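Local coordinates for protein transcriptional regulator, LacI family (Arthrobacter sp., PDB 4RKQ) that probably regulates transcription as a LacI-family regulator, its periplasmic-binding-protein-like core likely sensing a sugar or related small effector, at residues Asn109-Tyr112 with Gln113-Ala116; Ala183-Leu186 with Arg187-Glu191; Ala197-Asp200 with Leu201-Ala204. All coordinates share one frame; numbering follows the deposited sequence.

Contact 1: residues Asn109-Tyr112 with Gln113-Ala116; sequences NFDY and QHAA
With CG of Asp111 anti to the backbone N (chi1 -173°), its carboxylate swings forward to the start of the helix, while His114, whose CG also stands anti to its own N, sends its ring off the other way and brings its CB against the acid. Asp111 OD1 takes the amide hydrogen of His114 N at 3.0 Å. The bond is nearly straight, 164° at the hydrogen, but the donor comes down on OD1 from above the carboxylate plane. The second oxygen, Asp111 OD2, lies 3.3 Å from His114 CB, and so does CG of the acid, so the methylene of His114 packs closely against the flat carboxylate. The imidazole and the carboxylate are inclined at 48° to each other and do not stack.

This is a classic Asp N-cap: Asp111 links strand 106-110 to helix 112-125, which follows it, with the side chain answering an amide that has no earlier carbonyl in the helix to bond. Asp111 O starts the regular ladder by accepting from Ala115 N at 3.1 Å, and Tyr112 O follows by accepting from Ala116 N at 3.0 Å. The negative carboxylate at the helix N-terminus would also suit the helix dipole. Its OD2 is claimed from outside by Lys277 of strand 273-281 in a salt bridge, so the two oxygens have separate tasks, one on the helix and one on the neighbouring strand.

Tyr112 meets the next turn mainly through its backbone. Its ring leaves the helix start toward helix 150-161, where it rests on Val150, Arg151 and Ala154, and its OH is hydrogen-bonded to Asp98 OD1. Phe110 CB sits 4.0 Å above one face of that ring, offset toward its rim.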
ATOM      1  N   ASN A 109      10.917 -19.389  -1.141  1.00 15.15           N
ATOM      2  CA  ASN A 109      10.020 -19.759  -2.269  1.00 13.56           C
ATOM      3  C   ASN A 109       8.703 -20.220  -1.640  1.00 23.11           C
ATOM      4  O   ASN A 109       8.609 -20.450  -0.422  1.00 20.88           O
ATOM      5  CB  ASN A 109      10.618 -20.845  -3.168  1.00 18.07           C
ATOM      6  CG  ASN A 109      11.462 -20.287  -4.337  1.00 43.10           C
ATOM      7  OD1 ASN A 109      11.716 -19.102  -4.446  1.00 49.62           O
ATOM      8  ND2 ASN A 109      11.914 -21.174  -5.201  1.00 49.56           N
ATOM      9  N   PHE A 110       7.669 -20.329  -2.452  1.00 18.11           N
ATOM     10  CA  PHE A 110       6.335 -20.706  -1.931  1.00 14.02           C
ATOM     11  C   PHE A 110       5.915 -21.951  -2.702  1.00 23.33           C
ATOM     12  O   PHE A 110       6.288 -22.098  -3.846  1.00 23.98           O
ATOM     13  CB  PHE A 110       5.358 -19.584  -2.126  1.00 24.12           C
ATOM     14  CG  PHE A 110       5.819 -18.311  -1.487  1.00 19.40           C
ATOM     15  CD1 PHE A 110       6.662 -17.451  -2.175  1.00 24.49           C
ATOM     16  CD2 PHE A 110       5.476 -18.019  -0.186  1.00 27.49           C
ATOM     17  CE1 PHE A 110       7.153 -16.310  -1.567  1.00 27.11           C
ATOM     18  CE2 PHE A 110       5.927 -16.865   0.413  1.00 28.31           C
ATOM     19  CZ  PHE A 110       6.770 -16.018  -0.275  1.00 22.35           C
ATOM     20  N   ASP A 111       5.191 -22.842  -2.037  1.00 22.76           N
ATOM     21  CA  ASP A 111       4.729 -24.094  -2.642  1.00 24.97           C
ATOM     22  C   ASP A 111       3.466 -23.857  -3.441  1.00 23.09           C
ATOM     23  O   ASP A 111       2.358 -23.920  -2.899  1.00 21.67           O
ATOM     24  CB  ASP A 111       4.444 -25.075  -1.530  1.00 22.06           C
ATOM     25  CG  ASP A 111       4.124 -26.464  -2.035  1.00 36.74           C
ATOM     26  OD1 ASP A 111       3.814 -26.679  -3.231  1.00 23.14           O
ATOM     27  OD2 ASP A 111       4.165 -27.340  -1.190  1.00 28.67           O
ATOM     28  N   TYR A 112       3.608 -23.552  -4.724  1.00 19.27           N
ATOM     29  CA  TYR A 112       2.420 -23.258  -5.503  1.00 15.42           C
ATOM     30  C   TYR A 112       1.603 -24.495  -5.900  1.00 26.63           C
ATOM     31  O   TYR A 112       0.425 -24.367  -6.208  1.00 23.41           O
ATOM     32  CB  TYR A 112       2.726 -22.422  -6.728  1.00 22.93           C
ATOM     33  CG  TYR A 112       3.236 -21.059  -6.396  1.00 21.93           C
ATOM     34  CD1 TYR A 112       2.409 -20.128  -5.799  1.00 17.44           C
ATOM     35  CD2 TYR A 112       4.545 -20.686  -6.693  1.00 23.45           C
ATOM     36  CE1 TYR A 112       2.864 -18.850  -5.500  1.00 22.26           C
ATOM     37  CE2 TYR A 112       5.015 -19.416  -6.387  1.00 18.18           C
ATOM     38  CZ  TYR A 112       4.167 -18.501  -5.767  1.00 21.02           C
ATOM     39  OH  TYR A 112       4.597 -17.212  -5.494  1.00 20.92           O
ATOM     40  N   GLN A 113       2.193 -25.676  -5.880  1.00 21.68           N
ATOM     41  CA  GLN A 113       1.384 -26.882  -6.086  1.00 24.98           C
ATOM     42  C   GLN A 113       0.429 -27.092  -4.936  1.00 18.91           C
ATOM     43  O   GLN A 113      -0.730 -27.461  -5.127  1.00 26.93           O
ATOM     44  CB  GLN A 113       2.271 -28.098  -6.239  1.00 31.97           C
ATOM     45  CG  GLN A 113       3.010 -28.007  -7.545  1.00 38.37           C
ATOM     46  CD  GLN A 113       3.663 -29.297  -7.924  1.00 73.24           C
ATOM     47  OE1 GLN A 113       3.334 -30.360  -7.391  1.00 59.81           O
ATOM     48  NE2 GLN A 113       4.592 -29.218  -8.861  1.00 63.62           N
ATOM     49  N   HIS A 114       0.910 -26.858  -3.736  1.00 29.26           N
ATOM     50  CA  HIS A 114       0.072 -26.930  -2.588  1.00 22.53           C
ATOM     51  C   HIS A 114      -1.046 -25.875  -2.591  1.00 24.54           C
ATOM     52  O   HIS A 114      -2.211 -26.171  -2.283  1.00 31.27           O
ATOM     53  CB  HIS A 114       0.897 -26.799  -1.353  1.00 30.35           C
ATOM     54  CG  HIS A 114       0.084 -26.546  -0.138  1.00 35.16           C
ATOM     55  ND1 HIS A 114      -0.435 -27.564   0.623  1.00 33.73           N
ATOM     56  CD2 HIS A 114      -0.343 -25.391   0.425  1.00 39.67           C
ATOM     57  CE1 HIS A 114      -1.110 -27.051   1.631  1.00 28.26           C
ATOM     58  NE2 HIS A 114      -1.086 -25.735   1.525  1.00 45.19           N
ATOM     59  N   ALA A 115      -0.702 -24.636  -2.926  1.00 22.21           N
ATOM     60  CA  ALA A 115      -1.695 -23.560  -2.979  1.00 25.24           C
ATOM     61  C   ALA A 115      -2.784 -23.880  -4.000  1.00 27.19           C
ATOM     62  O   ALA A 115      -3.966 -23.630  -3.754  1.00 28.08           O
ATOM     63  CB  ALA A 115      -1.026 -22.225  -3.350  1.00 18.46           C
ATOM     64  N   ALA A 116      -2.365 -24.381  -5.157  1.00 23.74           N
ATOM     65  CA  ALA A 116      -3.271 -24.694  -6.255  1.00 22.96           C
ATOM     66  C   ALA A 116      -4.232 -25.786  -5.834  1.00 28.45           C
ATOM     67  O   ALA A 116      -5.433 -25.704  -6.104  1.00 28.07           O
ATOM     68  CB  ALA A 116      -2.476 -25.114  -7.494  1.00 20.16           C
TER

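Contact 2: residues Ala183-Leu186 with Arg187-Glu191; sequences AAFL and REHPE
Phe185 lays one face of its ring against His189, four residues on, in an offset stack at the C-terminal end of helix 175-188. The ring centroids are 4.6 Å apart and the planes only 15° from parallel. His189 CD2 sits over the rim of the phenyl ring, 3.5 Å from Phe185 CE1, and His189 CB adds a CH-pi contact over the same ring. Phe185 holds its CG anti to the backbone N (chi1 -177°), which sends the ring out from the helix, leaning slightly toward its C-terminal end, where the histidine comes down to meet it.

His189 is the first residue to leave helical torsions, yet its amide still closes the last turn: His189 N donates to Phe185 O at 2.7 Å, in the carbonyl plane, though bent to 138° at the hydrogen. The same pair is thus joined twice, by backbone and by rings. The Phe185 side chain also touches Ser167 and Ile169 of strand 166-171, while Leu186 packs on Leu210 of helix 200-212, so the helix end is laid over the edge of the C-terminal alpha/beta domain.

One turn back, Arg187 N donates to Ala183 O at 3.1 Å. Its side chain, bent at chi2 and chi3, doubles back along the helix and places the guanidinium with one face over Ala184 CA. Glu188 N makes just a weak bond to Ala184 O. Beyond the helix Pro190 has no amide hydrogen to give, and its CD rests 3.6 Å from Leu186 O.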
ATOM      1  N   ALA A 183     -14.362  -8.608 -17.341  1.00 23.12           N
ATOM      2  CA  ALA A 183     -15.628  -8.150 -17.950  1.00 28.60           C
ATOM      3  C   ALA A 183     -15.802  -8.682 -19.369  1.00 24.96           C
ATOM      4  O   ALA A 183     -16.902  -9.135 -19.747  1.00 30.29           O
ATOM      5  CB  ALA A 183     -15.712  -6.615 -17.932  1.00 33.96           C
ATOM      6  N   ALA A 184     -14.728  -8.647 -20.155  1.00 34.88           N
ATOM      7  CA  ALA A 184     -14.757  -9.108 -21.556  1.00 30.91           C
ATOM      8  C   ALA A 184     -15.049 -10.590 -21.612  1.00 35.40           C
ATOM      9  O   ALA A 184     -15.895 -11.045 -22.372  1.00 39.45           O
ATOM     10  CB  ALA A 184     -13.441  -8.820 -22.256  1.00 29.31           C
ATOM     11  N   PHE A 185     -14.350 -11.335 -20.769  1.00 31.52           N
ATOM     12  CA  PHE A 185     -14.540 -12.765 -20.646  1.00 28.40           C
ATOM     13  C   PHE A 185     -15.941 -13.169 -20.194  1.00 31.37           C
ATOM     14  O   PHE A 185     -16.502 -14.111 -20.735  1.00 31.65           O
ATOM     15  CB  PHE A 185     -13.533 -13.321 -19.651  1.00 30.46           C
ATOM     16  CG  PHE A 185     -13.596 -14.805 -19.498  1.00 27.75           C
ATOM     17  CD1 PHE A 185     -12.963 -15.630 -20.399  1.00 32.18           C
ATOM     18  CD2 PHE A 185     -14.281 -15.362 -18.458  1.00 25.47           C
ATOM     19  CE1 PHE A 185     -13.028 -16.992 -20.262  1.00 30.13           C
ATOM     20  CE2 PHE A 185     -14.352 -16.721 -18.301  1.00 28.72           C
ATOM     21  CZ  PHE A 185     -13.709 -17.539 -19.197  1.00 29.20           C
ATOM     22  N   LEU A 186     -16.475 -12.500 -19.171  1.00 33.76           N
ATOM     23  CA  LEU A 186     -17.824 -12.786 -18.665  1.00 25.60           C
ATOM     24  C   LEU A 186     -18.958 -12.499 -19.693  1.00 32.30           C
ATOM     25  O   LEU A 186     -19.954 -13.199 -19.678  1.00 44.28           O
ATOM     26  CB  LEU A 186     -18.090 -12.019 -17.370  1.00 28.77           C
ATOM     27  CG  LEU A 186     -17.265 -12.480 -16.166  1.00 37.08           C
ATOM     28  CD1 LEU A 186     -17.295 -11.416 -15.084  1.00 30.37           C
ATOM     29  CD2 LEU A 186     -17.765 -13.809 -15.617  1.00 29.86           C
ATOM     30  N   ARG A 187     -18.799 -11.487 -20.559  1.00 32.52           N
ATOM     31  CA  ARG A 187     -19.697 -11.285 -21.740  1.00 44.47           C
ATOM     32  C   ARG A 187     -19.784 -12.556 -22.583  1.00 44.02           C
ATOM     33  O   ARG A 187     -20.858 -12.985 -22.964  1.00 47.00           O
ATOM     34  CB  ARG A 187     -19.231 -10.107 -22.646  1.00 39.38           C
ATOM     35  CG  ARG A 187     -20.161  -8.893 -22.640  1.00 69.74           C
ATOM     36  CD  ARG A 187     -19.438  -7.602 -22.287  1.00 90.86           C
ATOM     37  NE  ARG A 187     -18.504  -7.170 -23.320  1.00 92.89           N
ATOM     38  CZ  ARG A 187     -17.425  -6.407 -23.110  1.00132.35           C
ATOM     39  NH1 ARG A 187     -16.652  -6.089 -24.134  1.00 73.47           N
ATOM     40  NH2 ARG A 187     -17.094  -5.964 -21.897  1.00 61.01           N
ATOM     41  N   GLU A 188     -18.632 -13.153 -22.847  1.00 35.83           N
ATOM     42  CA  GLU A 188     -18.535 -14.368 -23.619  1.00 39.93           C
ATOM     43  C   GLU A 188     -18.845 -15.633 -22.830  1.00 52.71           C
ATOM     44  O   GLU A 188     -19.358 -16.573 -23.395  1.00 47.41           O
ATOM     45  CB  GLU A 188     -17.150 -14.464 -24.250  1.00 35.78           C
ATOM     46  CG  GLU A 188     -16.966 -13.535 -25.444  1.00 91.18           C
ATOM     47  CD  GLU A 188     -16.081 -14.131 -26.530  1.00160.36           C
ATOM     48  OE1 GLU A 188     -16.484 -14.100 -27.715  1.00 90.36           O
ATOM     49  OE2 GLU A 188     -14.989 -14.643 -26.201  1.00111.45           O
ATOM     50  N   HIS A 189     -18.544 -15.665 -21.534  1.00 46.19           N
ATOM     51  CA  HIS A 189     -18.744 -16.868 -20.730  1.00 27.15           C
ATOM     52  C   HIS A 189     -19.589 -16.602 -19.477  1.00 32.93           C
ATOM     53  O   HIS A 189     -19.110 -16.689 -18.362  1.00 31.14           O
ATOM     54  CB  HIS A 189     -17.395 -17.516 -20.389  1.00 36.08           C
ATOM     55  CG  HIS A 189     -16.614 -17.965 -21.591  1.00 37.25           C
ATOM     56  ND1 HIS A 189     -16.644 -19.261 -22.059  1.00 82.42           N
ATOM     57  CD2 HIS A 189     -15.800 -17.284 -22.431  1.00 43.61           C
ATOM     58  CE1 HIS A 189     -15.868 -19.363 -23.124  1.00 63.64           C
ATOM     59  NE2 HIS A 189     -15.345 -18.177 -23.369  1.00 58.16           N
ATOM     60  N   PRO A 190     -20.875 -16.297 -19.670  1.00 32.51           N
ATOM     61  CA  PRO A 190     -21.766 -15.958 -18.550  1.00 31.86           C
ATOM     62  C   PRO A 190     -21.985 -17.063 -17.524  1.00 31.22           C
ATOM     63  O   PRO A 190     -22.400 -16.790 -16.385  1.00 38.41           O
ATOM     64  CB  PRO A 190     -23.087 -15.587 -19.241  1.00 57.11           C
ATOM     65  CG  PRO A 190     -22.986 -16.124 -20.626  1.00 45.29           C
ATOM     66  CD  PRO A 190     -21.538 -16.168 -20.979  1.00 42.03           C
ATOM     67  N   GLU A 191     -21.714 -18.300 -17.927  1.00 33.14           N
ATOM     68  CA  GLU A 191     -21.826 -19.465 -17.061  1.00 31.24           C
ATOM     69  C   GLU A 191     -20.746 -19.521 -15.953  1.00 34.21           C
ATOM     70  O   GLU A 191     -20.877 -20.281 -14.969  1.00 27.19           O
ATOM     71  CB  GLU A 191     -21.826 -20.748 -17.937  1.00 46.67           C
ATOM     72  CG  GLU A 191     -20.519 -21.128 -18.670  1.00 36.31           C
ATOM     73  CD  GLU A 191     -20.269 -20.398 -19.997  1.00 47.42           C
ATOM     74  OE1 GLU A 191     -20.867 -19.340 -20.246  1.00 45.89           O
ATOM     75  OE2 GLU A 191     -19.453 -20.878 -20.805  1.00 68.48           O
TER

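Contact 3: residues Ala197-Asp200 with Leu201-Ala204; sequences AFND and LMAA. With EDO (1,2-ethanediol), chain F.
The N-terminus of helix 200-212, where it borders the cleft holding a bound 1,2-ethanediol, is capped by Asn199. Its side-chain oxygen, Asn199 OD1, accepts from Met202 N at 3.0 Å along a nearly straight bond of 166°, the donor tilted 24° from the carbonyl plane. CG lies between the backbone N and the carbonyl carbon (chi1 61°), and this brings the amide to the helix start, with OD1 toward Met202 N and ND2 toward the diol, donating a hydrogen bond to EDO O1 at 3.0 Å. Asn27, Arg151 and Asp227 also hold that diol, a probable guest from the crystallisation liquor that may mark the effector pocket. With an alanine here, the amide of Met202 would probably lose its cap and the diol one of its anchors.

The backbone oxygen of Asn199 accepts from Ala203 N at 2.9 Å, so both carbonyl groups of this residue grip the first turn. Met202 CG passes 3.3 Å from Asn199 OD1, the two side chains crossing at about a right angle. With chi2 extended, SD is carried alongside Phe198, 3.8 Å from its CB and oblique to the ring: a Met-aromatic contact with the sulfur 5.1 Å from the centroid. Arg151 meets the same phenyl group in a cation-pi contact. Ala197 CB packs on Ala203 CB at 3.9 Å, and the Asp200 carboxylate is hydrogen-bonded to Thr241 OG1 and Ile229 N. A strand, a short loop and a helix N-terminus at the cleft fit the alpha/beta layout of the periplasmic-binding-protein-like fold.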
ATOM      1  N   ALA A 197      -7.696 -15.867  -9.014  1.00 23.93           N
ATOM      2  CA  ALA A 197      -6.893 -14.796  -9.546  1.00 23.72           C
ATOM      3  C   ALA A 197      -5.463 -14.944  -9.086  1.00 20.47           C
ATOM      4  O   ALA A 197      -5.193 -15.392  -7.987  1.00 21.24           O
ATOM      5  CB  ALA A 197      -7.453 -13.458  -9.114  1.00 24.16           C
ATOM      6  N   PHE A 198      -4.566 -14.538  -9.966  1.00 18.66           N
ATOM      7  CA  PHE A 198      -3.133 -14.521  -9.725  1.00 19.52           C
ATOM      8  C   PHE A 198      -2.785 -13.924  -8.359  1.00 17.75           C
ATOM      9  O   PHE A 198      -1.950 -14.448  -7.649  1.00 18.75           O
ATOM     10  CB  PHE A 198      -2.462 -13.722 -10.871  1.00 19.93           C
ATOM     11  CG  PHE A 198      -1.007 -13.548 -10.691  1.00 18.59           C
ATOM     12  CD1 PHE A 198      -0.125 -14.542 -11.080  1.00 23.98           C
ATOM     13  CD2 PHE A 198      -0.502 -12.394 -10.091  1.00 19.45           C
ATOM     14  CE1 PHE A 198       1.247 -14.391 -10.878  1.00 24.31           C
ATOM     15  CE2 PHE A 198       0.875 -12.244  -9.890  1.00 26.41           C
ATOM     16  CZ  PHE A 198       1.748 -13.237 -10.284  1.00 26.52           C
ATOM     17  N   ASN A 199      -3.404 -12.796  -8.020  1.00 19.09           N
ATOM     18  CA  ASN A 199      -3.261 -12.256  -6.718  1.00 15.41           C
ATOM     19  C   ASN A 199      -4.469 -11.434  -6.314  1.00 18.19           C
ATOM     20  O   ASN A 199      -5.395 -11.210  -7.132  1.00 20.06           O
ATOM     21  CB  ASN A 199      -1.959 -11.402  -6.609  1.00 15.38           C
ATOM     22  CG  ASN A 199      -1.931 -10.221  -7.562  1.00 21.43           C
ATOM     23  OD1 ASN A 199      -2.941  -9.821  -8.129  1.00 22.26           O
ATOM     24  ND2 ASN A 199      -0.745  -9.646  -7.728  1.00 22.78           N
ATOM     25  N   ASP A 200      -4.429 -10.961  -5.071  1.00 20.49           N
ATOM     26  CA  ASP A 200      -5.513 -10.118  -4.492  1.00 18.23           C
ATOM     27  C   ASP A 200      -5.805  -8.816  -5.224  1.00 20.46           C
ATOM     28  O   ASP A 200      -6.959  -8.441  -5.353  1.00 19.43           O
ATOM     29  CB  ASP A 200      -5.252  -9.789  -3.027  1.00 16.93           C
ATOM     30  CG  ASP A 200      -5.384 -10.999  -2.085  1.00 20.19           C
ATOM     31  OD1 ASP A 200      -5.812 -12.062  -2.543  1.00 22.77           O
ATOM     32  OD2 ASP A 200      -5.056 -10.844  -0.867  1.00 18.83           O
ATOM     33  N   LEU A 201      -4.778  -8.105  -5.678  1.00 18.61           N
ATOM     34  CA  LEU A 201      -4.997  -6.884  -6.421  1.00 23.01           C
ATOM     35  C   LEU A 201      -5.818  -7.171  -7.693  1.00 21.03           C
ATOM     36  O   LEU A 201      -6.800  -6.466  -7.993  1.00 19.87           O
ATOM     37  CB  LEU A 201      -3.658  -6.278  -6.812  1.00 18.77           C
ATOM     38  CG  LEU A 201      -3.760  -5.009  -7.628  1.00 18.11           C
ATOM     39  CD1 LEU A 201      -4.498  -3.960  -6.846  1.00 25.63           C
ATOM     40  CD2 LEU A 201      -2.378  -4.526  -8.084  1.00 23.26           C
ATOM     41  N   MET A 202      -5.428  -8.216  -8.428  1.00 19.04           N
ATOM     42  CA  MET A 202      -6.204  -8.613  -9.618  1.00 21.46           C
ATOM     43  C   MET A 202      -7.607  -9.079  -9.188  1.00 18.90           C
ATOM     44  O   MET A 202      -8.585  -8.764  -9.830  1.00 20.09           O
ATOM     45  CB  MET A 202      -5.439  -9.659 -10.457  1.00 17.99           C
ATOM     46  CG  MET A 202      -4.145  -9.116 -11.124  1.00 21.19           C
ATOM     47  SD  MET A 202      -3.313 -10.294 -12.206  1.00 13.68           S
ATOM     48  CE  MET A 202      -4.239 -10.016 -13.696  1.00 23.34           C
ATOM     49  N   ALA A 203      -7.709  -9.799  -8.067  1.00 18.80           N
ATOM     50  CA  ALA A 203      -9.013 -10.221  -7.582  1.00 16.42           C
ATOM     51  C   ALA A 203      -9.953  -9.069  -7.268  1.00 23.41           C
ATOM     52  O   ALA A 203     -11.145  -9.172  -7.517  1.00 22.46           O
ATOM     53  CB  ALA A 203      -8.900 -11.156  -6.379  1.00 25.32           C
ATOM     54  N   ALA A 204      -9.434  -7.966  -6.763  1.00 18.23           N
ATOM     55  CA  ALA A 204     -10.273  -6.795  -6.503  1.00 18.43           C
ATOM     56  C   ALA A 204     -10.880  -6.314  -7.792  1.00 18.38           C
ATOM     57  O   ALA A 204     -12.027  -5.873  -7.828  1.00 24.05           O
ATOM     58  CB  ALA A 204      -9.465  -5.694  -5.836  1.00 20.16           C
TER
HETATM   59  C1  EDO F 402       2.583 -10.338  -5.855  1.00 29.24           C
HETATM   60  O1  EDO F 402       1.286  -9.833  -5.483  1.00 25.78           O
HETATM   61  C2  EDO F 402       3.076 -11.370  -4.866  1.00 36.97           C
HETATM   62  O2  EDO F 402       2.179 -12.481  -4.992  1.00 23.36           O

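Contacts 1 and 3 both cap the start of a helix just after a strand, one with an aspartate and the other with an asparagine, and their centres lie about 16 Å apart. Contact 3 is buried and neutral at its cap, with the amide nitrogen turned to a bound diol; contact 1 is only partly buried, and its charged cap answers a lysine of a neighbouring strand. Arg151 touches residues of both, Tyr112 and Phe198. Contact 2 sits at the surface, its centre about 27 Å from the centre of the chain, and finishes a helix with stacked rings. Its helix 175-188 also packs on helix 200-212, the one that contact 3 begins.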